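PDB 5DJS: tetratricopeptide TPR_2 repeat protein from Thermobaculum terrenum, which combines tetratricopeptide repeats with a glycosyltransferase family 41 region of GT-B type and holds uridine-5'-diphosphate in this model. Local coordinates for residues D316-A321 and L403-N408; E427-G432 and E487-W492; R361-A366 and E393-M398. The protein carries 1 engineered substitution. All blocks are in the same frame, centred on the assembly; numbering follows the deposited sequence.

Contact 1: D316-A321 and L403-N408; sequences DLPGWA and LLATYN. With UDP (uridine-5'-diphosphate), chain E.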
loop_
_atom_site.group_PDB
_atom_site.type_symbol
_atom_site.label_atom_id
_atom_site.label_comp_id
_atom_site.label_asym_id
_atom_site.label_seq_id
_atom_site.Cartn_x
_atom_site.Cartn_y
_atom_site.Cartn_z
ATOM N N ASP A 316 -21.287 -6.235 3.784
ATOM C CA ASP A 316 -21.708 -6.791 2.483
ATOM C C ASP A 316 -20.835 -7.973 1.988
ATOM O O ASP A 316 -20.538 -8.074 0.791
ATOM C CB ASP A 316 -21.776 -5.661 1.424
ATOM C CG ASP A 316 -20.412 -5.003 1.145
ATOM O OD1 ASP A 316 -19.535 -5.019 2.035
ATOM O OD2 ASP A 316 -20.222 -4.462 0.034
ATOM N N LEU A 317 -20.469 -8.884 2.896
ATOM C CA LEU A 317 -19.537 -9.977 2.580
ATOM C C LEU A 317 -20.263 -11.064 1.780
ATOM O O LEU A 317 -21.312 -11.529 2.229
ATOM C CB LEU A 317 -18.953 -10.585 3.861
ATOM C CG LEU A 317 -17.555 -11.199 3.715
ATOM C CD1 LEU A 317 -16.519 -10.095 3.584
ATOM C CD2 LEU A 317 -17.209 -12.097 4.890
ATOM N N PRO A 318 -19.717 -11.478 0.607
ATOM C CA PRO A 318 -20.430 -12.411 -0.291
ATOM C C PRO A 318 -20.981 -13.685 0.329
ATOM O O PRO A 318 -22.015 -14.181 -0.132
ATOM C CB PRO A 318 -19.367 -12.776 -1.323
ATOM C CG PRO A 318 -18.555 -11.545 -1.424
ATOM C CD PRO A 318 -18.448 -11.040 -0.006
ATOM N N GLY A 319 -20.304 -14.223 1.341
ATOM C CA GLY A 319 -20.772 -15.443 1.991
ATOM C C GLY A 319 -20.363 -16.673 1.192
ATOM O O GLY A 319 -20.392 -16.691 -0.050
ATOM N N TRP A 320 -20.008 -17.717 1.929
ATOM C CA TRP A 320 -19.261 -18.840 1.381
ATOM C C TRP A 320 -20.154 -19.717 0.514
ATOM O O TRP A 320 -21.349 -19.848 0.776
ATOM C CB TRP A 320 -18.662 -19.675 2.516
ATOM C CG TRP A 320 -17.699 -18.941 3.414
ATOM C CD1 TRP A 320 -17.457 -17.588 3.460
ATOM C CD2 TRP A 320 -16.873 -19.524 4.424
ATOM N NE1 TRP A 320 -16.519 -17.309 4.422
ATOM C CE2 TRP A 320 -16.144 -18.477 5.030
ATOM C CE3 TRP A 320 -16.676 -20.833 4.876
ATOM C CZ2 TRP A 320 -15.234 -18.696 6.066
ATOM C CZ3 TRP A 320 -15.766 -21.056 5.906
ATOM C CH2 TRP A 320 -15.058 -19.989 6.491
ATOM N N ALA A 321 -19.559 -20.308 -0.517
ATOM C CA ALA A 321 -20.248 -21.251 -1.400
ATOM C C ALA A 321 -19.965 -22.670 -0.892
ATOM O O ALA A 321 -19.076 -22.858 -0.044
ATOM C CB ALA A 321 -19.768 -21.076 -2.834
ATOM N N LEU A 403 -14.600 -9.655 -6.311
ATOM C CA LEU A 403 -13.301 -10.301 -6.073
ATOM C C LEU A 403 -13.352 -11.246 -4.884
ATOM O O LEU A 403 -12.844 -12.368 -4.955
ATOM C CB LEU A 403 -12.191 -9.269 -5.859
ATOM C CG LEU A 403 -10.769 -9.818 -5.629
ATOM C CD1 LEU A 403 -10.019 -10.050 -6.938
ATOM C CD2 LEU A 403 -9.981 -8.894 -4.714
ATOM N N LEU A 404 -13.937 -10.783 -3.788
ATOM C CA LEU A 404 -14.211 -11.652 -2.636
ATOM C C LEU A 404 -14.940 -12.953 -3.045
ATOM O O LEU A 404 -14.568 -14.053 -2.618
ATOM C CB LEU A 404 -15.031 -10.892 -1.577
ATOM C CG LEU A 404 -14.390 -10.176 -0.371
ATOM C CD1 LEU A 404 -12.874 -10.148 -0.381
ATOM C CD2 LEU A 404 -14.953 -8.769 -0.222
ATOM N N ALA A 405 -15.958 -12.814 -3.891
ATOM C CA ALA A 405 -16.752 -13.952 -4.361
ATOM C C ALA A 405 -15.926 -14.989 -5.132
ATOM O O ALA A 405 -16.225 -16.174 -5.030
ATOM C CB ALA A 405 -17.938 -13.473 -5.203
ATOM N N THR A 406 -14.889 -14.564 -5.871
ATOM C CA THR A 406 -14.032 -15.510 -6.634
ATOM C C THR A 406 -13.076 -16.324 -5.757
ATOM O O THR A 406 -12.407 -17.214 -6.262
ATOM C CB THR A 406 -13.192 -14.840 -7.763
ATOM O OG1 THR A 406 -12.230 -13.945 -7.194
ATOM C CG2 THR A 406 -14.073 -14.102 -8.773
ATOM N N TYR A 407 -12.977 -16.012 -4.467
ATOM C CA TYR A 407 -12.286 -16.912 -3.528
ATOM C C TYR A 407 -13.008 -18.252 -3.333
ATOM O O TYR A 407 -12.371 -19.249 -2.973
ATOM C CB TYR A 407 -12.070 -16.251 -2.165
ATOM C CG TYR A 407 -10.823 -15.407 -2.082
ATOM C CD1 TYR A 407 -9.565 -16.002 -2.001
ATOM C CD2 TYR A 407 -10.895 -14.009 -2.059
ATOM C CE1 TYR A 407 -8.416 -15.234 -1.905
ATOM C CE2 TYR A 407 -9.745 -13.231 -1.970
ATOM C CZ TYR A 407 -8.512 -13.854 -1.887
ATOM O OH TYR A 407 -7.381 -13.096 -1.799
ATOM N N ASN A 408 -14.323 -18.269 -3.567
ATOM C CA ASN A 408 -15.106 -19.513 -3.548
ATOM C C ASN A 408 -14.593 -20.563 -4.527
ATOM O O ASN A 408 -14.709 -21.760 -4.248
ATOM C CB ASN A 408 -16.586 -19.242 -3.841
ATOM C CG ASN A 408 -17.315 -18.623 -2.659
ATOM O OD1 ASN A 408 -16.998 -18.907 -1.506
ATOM N ND2 ASN A 408 -18.322 -17.799 -2.943
HETATM N N1 UDP E . -8.770 -5.164 -5.287
HETATM C C2 UDP E . -9.859 -5.033 -6.197
HETATM N N3 UDP E . -9.779 -5.584 -7.422
HETATM C C4 UDP E . -8.686 -6.265 -7.806
HETATM C C5 UDP E . -7.607 -6.419 -6.946
HETATM C C6 UDP E . -7.673 -5.854 -5.678
HETATM O O2 UDP E . -10.901 -4.407 -5.886
HETATM O O4 UDP E . -8.630 -6.766 -8.939
HETATM C "C1'" UDP E . -8.852 -4.566 -3.936
HETATM C "C2'" UDP E . -8.832 -5.671 -2.897
HETATM O "O2'" UDP E . -9.843 -5.362 -1.936
HETATM C "C3'" UDP E . -7.407 -5.658 -2.355
HETATM C "C4'" UDP E . -6.890 -4.245 -2.623
HETATM O "O4'" UDP E . -7.752 -3.692 -3.628
HETATM O "O3'" UDP E . -7.342 -5.979 -0.972
HETATM C "C5'" UDP E . -5.447 -4.138 -3.118
HETATM O "O5'" UDP E . -4.581 -5.124 -2.559
HETATM P PA UDP E . -3.117 -5.361 -3.212
HETATM O O1A UDP E . -2.369 -4.054 -3.100
HETATM O O2A UDP E . -3.332 -6.002 -4.563
HETATM O O3A UDP E . -2.359 -6.471 -2.307
HETATM P PB UDP E . -2.132 -6.356 -0.711
HETATM O O1B UDP E . -3.463 -5.994 -0.120
HETATM O O2B UDP E . -1.730 -7.740 -0.320
HETATM O O3B UDP E . -1.047 -5.319 -0.546
#
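Pro318 and Leu404 meet at about a right angle. The proline ring comes down on helix 400-405, and its CG lies 3.6 Å from Leu404 CB. Its CD rests near the same CB, so the ring edge formed by these two carbons touches the root of the leucine. Pro318 CB lies 4.2 Å from Ala405 CB. Leu317 adds a looser touch, with its CD1 4.3 Å from Leu404 CD2.

Asn408 takes over one turn further on. Its CG is anti to its own carbonyl carbon (chi1 -75°), which brings the amide up against Ala321. Asn408 OD1 accepts the backbone N-H of Ala321 at 3.1 Å. The donor stands above the carbonyl plane, not on a lone pair. Ala321 CB packs on the same amide, 3.5 Å from Asn408 CG. Between these two points, Trp320 turns elsewhere and gives its NE1 to the backbone oxygen of Trp430.

Leu403 is directed away from the loop and reaches UDP, with its CD2 3.9 Å from UDP C2'. This stretch of helix thus has a nucleotide side and a loop side. Contact between loop and helix is mainly apolar, through Pro318, Leu317 and Leu404, and the one hydrogen bond, from the Ala321 backbone to the Asn408 amide, fixes the far end of the loop.

Contact 2: E427-G432 and E487-W492; sequences EALWMG and EHLRRW. With UDP (uridine-5'-diphosphate), chain E.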
loop_
_atom_site.group_PDB
_atom_site.type_symbol
_atom_site.label_atom_id
_atom_site.label_comp_id
_atom_site.label_asym_id
_atom_site.label_seq_id
_atom_site.Cartn_x
_atom_site.Cartn_y
_atom_site.Cartn_z
ATOM N N GLU A 427 -8.505 -10.853 3.183
ATOM C CA GLU A 427 -9.682 -11.116 2.362
ATOM C C GLU A 427 -9.885 -12.601 2.089
ATOM O O GLU A 427 -11.020 -13.074 2.078
ATOM C CB GLU A 427 -9.602 -10.350 1.039
ATOM C CG GLU A 427 -9.899 -8.863 1.186
ATOM C CD GLU A 427 -9.632 -8.071 -0.073
ATOM O OE1 GLU A 427 -8.915 -8.562 -0.982
ATOM O OE2 GLU A 427 -10.150 -6.942 -0.145
ATOM N N ALA A 428 -8.789 -13.322 1.857
ATOM C CA ALA A 428 -8.834 -14.768 1.633
ATOM C C ALA A 428 -9.400 -15.475 2.858
ATOM O O ALA A 428 -10.379 -16.222 2.751
ATOM C CB ALA A 428 -7.447 -15.311 1.297
ATOM N N LEU A 429 -8.803 -15.211 4.017
ATOM C CA LEU A 429 -9.274 -15.794 5.275
ATOM C C LEU A 429 -10.762 -15.504 5.522
ATOM O O LEU A 429 -11.502 -16.408 5.896
ATOM C CB LEU A 429 -8.438 -15.317 6.473
ATOM C CG LEU A 429 -6.918 -15.564 6.506
ATOM C CD1 LEU A 429 -6.390 -15.409 7.924
ATOM C CD2 LEU A 429 -6.510 -16.917 5.952
ATOM N N TRP A 430 -11.205 -14.272 5.275
ATOM C CA TRP A 430 -12.640 -13.924 5.375
ATOM C C TRP A 430 -13.561 -14.851 4.559
ATOM O O TRP A 430 -14.716 -15.078 4.951
ATOM C CB TRP A 430 -12.910 -12.472 4.931
ATOM C CG TRP A 430 -12.484 -11.380 5.894
ATOM C CD1 TRP A 430 -12.248 -11.493 7.241
ATOM C CD2 TRP A 430 -12.293 -9.997 5.570
ATOM N NE1 TRP A 430 -11.899 -10.272 7.763
ATOM C CE2 TRP A 430 -11.919 -9.336 6.760
ATOM C CE3 TRP A 430 -12.383 -9.254 4.383
ATOM C CZ2 TRP A 430 -11.637 -7.961 6.797
ATOM C CZ3 TRP A 430 -12.112 -7.882 4.423
ATOM C CH2 TRP A 430 -11.744 -7.254 5.621
ATOM N N MET A 431 -13.049 -15.357 3.430
ATOM C CA MET A 431 -13.759 -16.316 2.565
ATOM C C MET A 431 -13.385 -17.797 2.806
ATOM O O MET A 431 -13.624 -18.659 1.950
ATOM C CB MET A 431 -13.512 -15.941 1.098
ATOM C CG MET A 431 -13.957 -14.534 0.732
ATOM S SD MET A 431 -15.687 -14.196 1.117
ATOM C CE MET A 431 -16.545 -15.366 0.063
ATOM N N GLY A 432 -12.817 -18.096 3.971
ATOM C CA GLY A 432 -12.479 -19.462 4.328
ATOM C C GLY A 432 -11.445 -20.142 3.456
ATOM O O GLY A 432 -11.468 -21.367 3.337
ATOM N N GLU A 487 -13.013 -24.803 8.502
ATOM C CA GLU A 487 -13.802 -24.667 9.737
ATOM C C GLU A 487 -13.130 -23.764 10.771
ATOM O O GLU A 487 -13.805 -22.983 11.466
ATOM C CB GLU A 487 -14.082 -26.036 10.372
ATOM C CG GLU A 487 -15.514 -26.499 10.205
ATOM C CD GLU A 487 -16.495 -25.710 11.062
ATOM O OE1 GLU A 487 -16.311 -25.632 12.307
ATOM O OE2 GLU A 487 -17.463 -25.168 10.480
ATOM N N HIS A 488 -11.807 -23.887 10.887
ATOM C CA HIS A 488 -11.023 -22.973 11.726
ATOM C C HIS A 488 -11.320 -21.521 11.339
ATOM O O HIS A 488 -11.556 -20.682 12.206
ATOM C CB HIS A 488 -9.527 -23.259 11.586
ATOM C CG HIS A 488 -8.708 -22.777 12.741
ATOM N ND1 HIS A 488 -8.598 -21.444 13.078
ATOM C CD2 HIS A 488 -7.948 -23.458 13.633
ATOM C CE1 HIS A 488 -7.812 -21.327 14.133
ATOM N NE2 HIS A 488 -7.402 -22.532 14.487
ATOM N N LEU A 489 -11.321 -21.255 10.031
ATOM C CA LEU A 489 -11.656 -19.936 9.494
ATOM C C LEU A 489 -13.118 -19.530 9.713
ATOM O O LEU A 489 -13.398 -18.352 9.922
ATOM C CB LEU A 489 -11.303 -19.824 7.989
ATOM C CG LEU A 489 -9.900 -19.377 7.519
ATOM C CD1 LEU A 489 -9.145 -18.569 8.569
ATOM C CD2 LEU A 489 -9.022 -20.527 7.057
ATOM N N ARG A 490 -14.041 -20.484 9.645
ATOM C CA ARG A 490 -15.465 -20.197 9.884
ATOM C C ARG A 490 -15.678 -19.705 11.316
ATOM O O ARG A 490 -16.442 -18.764 11.553
ATOM C CB ARG A 490 -16.342 -21.439 9.647
ATOM C CG ARG A 490 -17.674 -21.175 8.924
ATOM C CD ARG A 490 -18.928 -21.604 9.685
ATOM N NE ARG A 490 -18.691 -22.681 10.654
ATOM C CZ ARG A 490 -19.456 -22.945 11.714
ATOM N NH1 ARG A 490 -20.562 -22.246 11.971
ATOM N NH2 ARG A 490 -19.116 -23.939 12.528
ATOM N N ARG A 491 -14.998 -20.353 12.259
ATOM C CA ARG A 491 -15.049 -19.955 13.669
ATOM C C ARG A 491 -14.317 -18.647 13.918
ATOM O O ARG A 491 -14.828 -17.769 14.619
ATOM C CB ARG A 491 -14.461 -21.050 14.566
ATOM C CG ARG A 491 -15.303 -22.311 14.579
ATOM C CD ARG A 491 -14.758 -23.366 15.530
ATOM N NE ARG A 491 -15.605 -24.555 15.489
ATOM C CZ ARG A 491 -16.799 -24.668 16.073
ATOM N NH1 ARG A 491 -17.332 -23.664 16.773
ATOM N NH2 ARG A 491 -17.482 -25.802 15.950
ATOM N N TRP A 492 -13.114 -18.538 13.365
ATOM C CA TRP A 492 -12.340 -17.304 13.424
ATOM C C TRP A 492 -13.142 -16.117 12.845
ATOM O O TRP A 492 -13.253 -15.086 13.506
ATOM C CB TRP A 492 -10.990 -17.493 12.715
ATOM C CG TRP A 492 -10.169 -16.248 12.571
ATOM C CD1 TRP A 492 -9.256 -15.757 13.460
ATOM C CD2 TRP A 492 -10.180 -15.340 11.461
ATOM N NE1 TRP A 492 -8.706 -14.593 12.976
ATOM C CE2 TRP A 492 -9.257 -14.314 11.752
ATOM C CE3 TRP A 492 -10.885 -15.293 10.253
ATOM C CZ2 TRP A 492 -9.016 -13.250 10.870
ATOM C CZ3 TRP A 492 -10.651 -14.240 9.379
ATOM C CH2 TRP A 492 -9.723 -13.231 9.695
HETATM N N1 UDP E . -8.770 -5.164 -5.287
HETATM C C2 UDP E . -9.859 -5.033 -6.197
HETATM N N3 UDP E . -9.779 -5.584 -7.422
HETATM C C4 UDP E . -8.686 -6.265 -7.806
HETATM C C5 UDP E . -7.607 -6.419 -6.946
HETATM C C6 UDP E . -7.673 -5.854 -5.678
HETATM O O2 UDP E . -10.901 -4.407 -5.886
HETATM O O4 UDP E . -8.630 -6.766 -8.939
HETATM C "C1'" UDP E . -8.852 -4.566 -3.936
HETATM C "C2'" UDP E . -8.832 -5.671 -2.897
HETATM O "O2'" UDP E . -9.843 -5.362 -1.936
HETATM C "C3'" UDP E . -7.407 -5.658 -2.355
HETATM C "C4'" UDP E . -6.890 -4.245 -2.623
HETATM O "O4'" UDP E . -7.752 -3.692 -3.628
HETATM O "O3'" UDP E . -7.342 -5.979 -0.972
HETATM C "C5'" UDP E . -5.447 -4.138 -3.118
HETATM O "O5'" UDP E . -4.581 -5.124 -2.559
HETATM P PA UDP E . -3.117 -5.361 -3.212
HETATM O O1A UDP E . -2.369 -4.054 -3.100
HETATM O O2A UDP E . -3.332 -6.002 -4.563
HETATM O O3A UDP E . -2.359 -6.471 -2.307
HETATM P PB UDP E . -2.132 -6.356 -0.711
HETATM O O1B UDP E . -3.463 -5.994 -0.120
HETATM O O2B UDP E . -1.730 -7.740 -0.320
HETATM O O3B UDP E . -1.047 -5.319 -0.546
#
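Helix 423-430 ends against the side of helix 479-521, and the backbones come nearest at Gly432 and Leu489, CA to CA 5.3 Å. Leu489 CB sits 3.9 Å from Gly432 CA, and its CG meets the carbonyl oxygen of Leu429. Leu489 CD1 also touches Leu429 CB at 3.9 Å, the two leucines crossing obliquely.

Trp492 has CG anti to the backbone N (chi1 173°), and its six-membered ring extends to the neighbouring helix. Leu429 CD1 lies over one face of this ring, and Leu429 CB is 3.8 Å from Trp492 CZ3. Trp492 CZ3 also reaches Trp430 CD1 at 3.8 Å. The two indoles meet rim to rim with planes 28° apart.

A Schellman motif ends helix 423-430: Gly432, at positive phi, is its C' residue and returns its N-H to Leu429 O, while the N-H of the next residue binds Ala428 O. The turn places the glycine CA against Leu489 CB.

Trp430 NE1 is bound by the backbone oxygen of Cys311. Away from this interface, Arg490 grips Glu487 OE2 with NE and NH2.

Glu427 extends to the ribose of UDP. Its OE2 accepts a hydrogen bond from UDP O2' and also pairs with Arg400.

Contact 3: R361-A366 and E393-M398; sequences RLRLIA and ELLSPM. With UDP (uridine-5'-diphosphate), chain E.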
loop_
_atom_site.group_PDB
_atom_site.type_symbol
_atom_site.label_atom_id
_atom_site.label_comp_id
_atom_site.label_asym_id
_atom_site.label_seq_id
_atom_site.Cartn_x
_atom_site.Cartn_y
_atom_site.Cartn_z
ATOM N N ARG A 361 -3.900 -25.591 -11.086
ATOM C CA ARG A 361 -3.966 -24.356 -11.854
ATOM C C ARG A 361 -3.727 -23.189 -10.909
ATOM O O ARG A 361 -4.093 -23.277 -9.743
ATOM C CB ARG A 361 -5.342 -24.221 -12.506
ATOM C CG ARG A 361 -5.670 -25.335 -13.491
ATOM C CD ARG A 361 -7.129 -25.305 -13.927
ATOM N NE ARG A 361 -7.493 -24.078 -14.633
ATOM C CZ ARG A 361 -7.120 -23.757 -15.881
ATOM N NH1 ARG A 361 -6.343 -24.561 -16.609
ATOM N NH2 ARG A 361 -7.520 -22.601 -16.412
ATOM N N LEU A 362 -3.103 -22.114 -11.411
ATOM C CA LEU A 362 -2.851 -20.885 -10.636
ATOM C C LEU A 362 -3.667 -19.725 -11.184
ATOM O O LEU A 362 -3.676 -19.479 -12.391
ATOM C CB LEU A 362 -1.372 -20.524 -10.665
ATOM C CG LEU A 362 -0.932 -19.265 -9.914
ATOM C CD1 LEU A 362 -1.260 -19.320 -8.425
ATOM C CD2 LEU A 362 0.561 -19.067 -10.105
ATOM N N ARG A 363 -4.328 -19.003 -10.282
ATOM C CA ARG A 363 -5.274 -17.944 -10.624
ATOM C C ARG A 363 -4.785 -16.596 -10.088
ATOM O O ARG A 363 -4.809 -16.366 -8.880
ATOM C CB ARG A 363 -6.624 -18.283 -9.998
ATOM C CG ARG A 363 -7.764 -17.329 -10.335
ATOM C CD ARG A 363 -8.622 -17.837 -11.480
ATOM N NE ARG A 363 -10.045 -17.612 -11.217
ATOM C CZ ARG A 363 -10.903 -18.509 -10.717
ATOM N NH1 ARG A 363 -10.526 -19.754 -10.410
ATOM N NH2 ARG A 363 -12.172 -18.149 -10.522
ATOM N N LEU A 364 -4.343 -15.713 -10.982
ATOM C CA LEU A 364 -3.921 -14.361 -10.603
ATOM C C LEU A 364 -4.973 -13.348 -11.020
ATOM O O LEU A 364 -5.553 -13.454 -12.106
ATOM C CB LEU A 364 -2.580 -13.999 -11.240
ATOM C CG LEU A 364 -1.440 -15.000 -11.096
ATOM C CD1 LEU A 364 -0.183 -14.449 -11.752
ATOM C CD2 LEU A 364 -1.174 -15.328 -9.635
ATOM N N ILE A 365 -5.229 -12.381 -10.145
ATOM C CA ILE A 365 -6.138 -11.273 -10.443
ATOM C C ILE A 365 -5.492 -9.990 -9.951
ATOM O O ILE A 365 -5.224 -9.839 -8.753
ATOM C CB ILE A 365 -7.508 -11.426 -9.756
ATOM C CG1 ILE A 365 -8.191 -12.737 -10.167
ATOM C CG2 ILE A 365 -8.407 -10.252 -10.126
ATOM C CD1 ILE A 365 -9.365 -13.118 -9.292
ATOM N N ALA A 366 -5.269 -9.061 -10.873
ATOM C CA ALA A 366 -4.539 -7.823 -10.582
ATOM C C ALA A 366 -4.709 -6.807 -11.713
ATOM O O ALA A 366 -5.184 -7.136 -12.808
ATOM C CB ALA A 366 -3.063 -8.115 -10.356
ATOM N N GLU A 393 -4.112 -18.979 -15.215
ATOM C CA GLU A 393 -5.268 -18.164 -15.640
ATOM C C GLU A 393 -5.299 -16.737 -15.016
ATOM O O GLU A 393 -5.478 -16.563 -13.813
ATOM C CB GLU A 393 -6.608 -18.920 -15.475
ATOM C CG GLU A 393 -6.900 -19.532 -14.109
ATOM C CD GLU A 393 -8.319 -20.103 -13.995
ATOM O OE1 GLU A 393 -8.458 -21.313 -13.704
ATOM O OE2 GLU A 393 -9.303 -19.350 -14.186
ATOM N N LEU A 394 -5.122 -15.733 -15.881
ATOM C CA LEU A 394 -4.968 -14.332 -15.498
ATOM C C LEU A 394 -6.257 -13.582 -15.782
ATOM O O LEU A 394 -6.833 -13.739 -16.856
ATOM C CB LEU A 394 -3.857 -13.689 -16.322
ATOM C CG LEU A 394 -2.444 -14.286 -16.366
ATOM C CD1 LEU A 394 -2.029 -14.916 -15.047
ATOM C CD2 LEU A 394 -2.276 -15.289 -17.497
ATOM N N LEU A 395 -6.690 -12.752 -14.838
ATOM C CA LEU A 395 -7.965 -12.037 -14.939
ATOM C C LEU A 395 -7.812 -10.534 -14.703
ATOM O O LEU A 395 -7.011 -10.094 -13.871
ATOM C CB LEU A 395 -8.980 -12.627 -13.946
ATOM C CG LEU A 395 -10.052 -13.559 -14.528
ATOM C CD1 LEU A 395 -10.610 -14.491 -13.461
ATOM C CD2 LEU A 395 -11.172 -12.754 -15.188
ATOM N N SER A 396 -8.606 -9.757 -15.438
ATOM C CA SER A 396 -8.658 -8.310 -15.271
ATOM C C SER A 396 -9.296 -7.980 -13.916
ATOM O O SER A 396 -10.091 -8.769 -13.408
ATOM C CB SER A 396 -9.467 -7.679 -16.411
ATOM O OG SER A 396 -9.131 -8.268 -17.656
ATOM N N PRO A 397 -8.970 -6.809 -13.338
ATOM C CA PRO A 397 -9.455 -6.500 -11.985
ATOM C C PRO A 397 -10.974 -6.261 -11.889
ATOM O O PRO A 397 -11.616 -5.900 -12.884
ATOM C CB PRO A 397 -8.668 -5.236 -11.610
ATOM C CG PRO A 397 -8.371 -4.577 -12.911
ATOM C CD PRO A 397 -8.219 -5.680 -13.927
ATOM N N MET A 398 -11.515 -6.470 -10.685
ATOM C CA MET A 398 -12.955 -6.441 -10.409
ATOM C C MET A 398 -13.318 -5.561 -9.218
ATOM O O MET A 398 -12.453 -5.243 -8.398
ATOM C CB MET A 398 -13.414 -7.839 -10.030
ATOM C CG MET A 398 -13.238 -8.885 -11.103
ATOM S SD MET A 398 -13.728 -10.480 -10.446
ATOM C CE MET A 398 -12.308 -10.895 -9.481
HETATM N N1 UDP E . -8.770 -5.164 -5.287
HETATM C C2 UDP E . -9.859 -5.033 -6.197
HETATM N N3 UDP E . -9.779 -5.584 -7.422
HETATM C C4 UDP E . -8.686 -6.265 -7.806
HETATM C C5 UDP E . -7.607 -6.419 -6.946
HETATM C C6 UDP E . -7.673 -5.854 -5.678
HETATM O O2 UDP E . -10.901 -4.407 -5.886
HETATM O O4 UDP E . -8.630 -6.766 -8.939
HETATM C "C1'" UDP E . -8.852 -4.566 -3.936
HETATM C "C2'" UDP E . -8.832 -5.671 -2.897
HETATM O "O2'" UDP E . -9.843 -5.362 -1.936
HETATM C "C3'" UDP E . -7.407 -5.658 -2.355
HETATM C "C4'" UDP E . -6.890 -4.245 -2.623
HETATM O "O4'" UDP E . -7.752 -3.692 -3.628
HETATM O "O3'" UDP E . -7.342 -5.979 -0.972
HETATM C "C5'" UDP E . -5.447 -4.138 -3.118
HETATM O "O5'" UDP E . -4.581 -5.124 -2.559
HETATM P PA UDP E . -3.117 -5.361 -3.212
HETATM O O1A UDP E . -2.369 -4.054 -3.100
HETATM O O2A UDP E . -3.332 -6.002 -4.563
HETATM O O3A UDP E . -2.359 -6.471 -2.307
HETATM P PB UDP E . -2.132 -6.356 -0.711
HETATM O O1B UDP E . -3.463 -5.994 -0.120
HETATM O O2B UDP E . -1.730 -7.740 -0.320
HETATM O O3B UDP E . -1.047 -5.319 -0.546
#
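Met398 meets the uracil of UDP through its backbone. UDP N3 donates to Met398 O at 2.9 Å, and Met398 N gives a weak bond to UDP O4. Pro397 CB and Ile365 CG2 lie beside UDP O4.

Nearby, Met398 and Ile365 cross at about a right angle, with Met398 CE 3.7 Å from Ile365 CD1. Ile365 CG1 lies alongside Leu395 CB, its partner on the parallel strand; Met398 follows in the loop. Leu362 O accepts Glu393 N at 2.9 Å. Leu364 N binds Glu393 O, and Leu364 O binds Leu395 N. On the other face, Leu364 and Leu394 run side by side, CD1 to CD1 3.8 Å.

Farther from the nucleotide, Glu393 meets two arginines. Its CG takes the crowded position between backbone N and carbonyl carbon (chi1 52°). Glu393 OE1 receives Arg361 NE at 3.1 Å, from above the carboxylate plane. Arg363 NE faces Glu393 OE2 at 3.5 Å, as charges only, without a directed N-H.

Helix 372-383 connects the strands in a beta-alpha-beta unit, with 392-395 at one edge of the sheet. Binding a base beyond the C-terminal ends of parallel strands is typical of the C-terminal Rossmann-like domain of GT-B folds.

From the N terminus, the chain passes the tetratricopeptide repeats and the first parallel sheet before reaching loop 316-321, where contact 1 opens. Strands 361-365 and 392-395 follow, and contact 3 closes between them, wholly within the span that contact 1 completes at 403-408. Contact 2 comes later, in series with both: it opens at 427-432 and closes its loop at 487-492, joining helix 423-430 to helix 479-521. Contact 1 touches each of the others. Trp320 CZ2 packs on Gly432 N at 3.3 Å, and Leu403 CD1 meets Met398 CE at 3.5 Å. Contacts 2 and 3 stay about 9 Å apart at their nearest atoms. Each has residues at UDP: Leu403, Glu427, and Ile365 with Pro397 and Met398.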